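Local coordinates for DNA repair protein RAD7 (Saccharomyces cerevisiae, PDB 5ZB2) that takes part, in a complex with RAD16 and ABF1, in promoting global genome nucleotide excision repair, which removes damage from nontranscribing DNA, at residues P216-E219 and E220-N223. Sequence-based numbering, arbitrary orientation.
Sequences PFNE and EDVN
Asn218 and Asp221 meet through both backbone and side chain on one side of a short 3-10 turn. Asp221 N donates to Asn218 O (2.9 Å). Val222 N repeats the i to i+3 step to Glu219 O (3.2 Å). The Asn218 and Asp221 side chains run alongside each other in the same direction, the amide and carboxylate planes turned 77° apart. Asp221 OD2 comes to 3.3 Å from Asn218 CB, because chi1 (-66°) sets CG beside the backbone N. Water strengthens this pairing: one molecule links the backbone N of Asn218 to Asp221 OD2 (2.7 Å from OD2), and a second lies between the amide ND2 and the same oxygen, though its contact with Asn218 ND2 is so short as to be doubtful. OD2 thus probably receives a bond from each of two waters. Glu220 also folds back over Asn218. Its CG sits between backbone N and carbonyl carbon (chi1 66°) and the chain bends again at chi2, bringing OE2 to 3.3 Å from Asn218 CB, from a direction roughly at right angles to that of Asp221 OD2. This also leaves Glu220 OE1 4.6 Å from Glu219 OE2, a proximity of like charges that probably costs some energy. A third water donates to both Glu219 O and Val222 O, closing the exit of the turn. On the buried side, the Val222 and Pro216 side chains cross at about a right angle, Val222 CG2 lying 3.8 Å from Pro216 CG, while the valine also touches Tyr196. Beyond the turn, Asn223 OD1 accepts from Ile226 N as the N-cap of helix 224-234. The whole segment is a strand-to-helix connection of the leucine-rich repeat solenoid, carrying the chain from strand 210-214 through a 3-10 turn into a side-chain-capped helix.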
loop_
_atom_site.group_PDB
_atom_site.type_symbol
_atom_site.label_atom_id
_atom_site.label_comp_id
_atom_site.label_asym_id
_atom_site.label_seq_id
_atom_site.Cartn_x
_atom_site.Cartn_y
_atom_site.Cartn_z
ATOM N N PRO A 216 -3.051 22.665 28.269
ATOM C CA PRO A 216 -1.813 23.249 27.743
ATOM C C PRO A 216 -0.625 22.856 28.606
ATOM O O PRO A 216 -0.740 22.697 29.823
ATOM C CB PRO A 216 -2.075 24.756 27.805
ATOM C CG PRO A 216 -3.076 24.905 28.914
ATOM C CD PRO A 216 -3.950 23.687 28.828
ATOM N N PHE A 217 0.535 22.703 27.960
ATOM C CA PHE A 217 1.723 22.247 28.674
ATOM C C PHE A 217 2.149 23.260 29.730
ATOM O O PHE A 217 2.354 22.909 30.899
ATOM C CB PHE A 217 2.859 21.984 27.686
ATOM C CG PHE A 217 4.027 21.266 28.292
ATOM C CD1 PHE A 217 3.945 19.916 28.592
ATOM C CD2 PHE A 217 5.204 21.938 28.567
ATOM C CE1 PHE A 217 5.019 19.250 29.153
ATOM C CE2 PHE A 217 6.281 21.280 29.127
ATOM C CZ PHE A 217 6.188 19.934 29.422
ATOM N N ASN A 218 2.294 24.522 29.337
ATOM C CA ASN A 218 2.534 25.615 30.272
ATOM C C ASN A 218 1.230 26.391 30.418
ATOM O O ASN A 218 0.785 27.061 29.479
ATOM C CB ASN A 218 3.672 26.510 29.791
ATOM C CG ASN A 218 5.010 25.796 29.796
ATOM O OD1 ASN A 218 5.302 25.007 30.696
ATOM N ND2 ASN A 218 5.830 26.061 28.784
ATOM N N GLU A 219 0.626 26.304 31.604
ATOM C CA GLU A 219 -0.739 26.782 31.788
ATOM C C GLU A 219 -0.850 28.290 31.588
ATOM O O GLU A 219 -1.912 28.785 31.193
ATOM C CB GLU A 219 -1.241 26.383 33.177
ATOM C CG GLU A 219 -1.416 24.864 33.377
ATOM C CD GLU A 219 -0.108 24.100 33.452
ATOM O OE1 GLU A 219 -0.090 22.921 33.037
ATOM O OE2 GLU A 219 0.894 24.671 33.932
ATOM N N GLU A 220 0.224 29.037 31.852
ATOM C CA GLU A 220 0.176 30.483 31.664
ATOM C C GLU A 220 0.075 30.880 30.195
ATOM O O GLU A 220 -0.229 32.043 29.910
ATOM C CB GLU A 220 1.401 31.152 32.302
ATOM C CG GLU A 220 2.749 30.830 31.661
ATOM C CD GLU A 220 3.302 29.479 32.077
ATOM O OE1 GLU A 220 2.608 28.746 32.812
ATOM O OE2 GLU A 220 4.436 29.152 31.666
ATOM N N ASP A 221 0.310 29.953 29.263
ATOM C CA ASP A 221 0.168 30.244 27.841
ATOM C C ASP A 221 -1.288 30.363 27.400
ATOM O O ASP A 221 -1.542 30.815 26.278
ATOM C CB ASP A 221 0.870 29.161 27.013
ATOM C CG ASP A 221 2.381 29.168 27.198
ATOM O OD1 ASP A 221 2.937 30.217 27.586
ATOM O OD2 ASP A 221 3.015 28.122 26.949
ATOM N N VAL A 222 -2.237 29.963 28.237
ATOM C CA VAL A 222 -3.665 30.164 27.984
ATOM C C VAL A 222 -4.179 31.039 29.122
ATOM O O VAL A 222 -4.669 30.536 30.137
ATOM C CB VAL A 222 -4.435 28.842 27.901
ATOM C CG1 VAL A 222 -5.936 29.096 27.741
ATOM C CG2 VAL A 222 -3.906 27.982 26.758
ATOM N N ASN A 223 -4.068 32.357 28.969
ATOM C CA ASN A 223 -4.390 33.291 30.037
ATOM C C ASN A 223 -5.666 34.059 29.711
ATOM O O ASN A 223 -6.202 33.986 28.602
ATOM C CB ASN A 223 -3.224 34.259 30.286
ATOM C CG ASN A 223 -2.810 35.018 29.041
ATOM O OD1 ASN A 223 -3.631 35.326 28.179
ATOM N ND2 ASN A 223 -1.527 35.328 28.945
HETATM O O HOH W 1 2.219 25.573 26.764
HETATM O O HOH W 2 5.865 28.072 27.221
HETATM O O HOH W 3 -4.490 28.259 31.751
#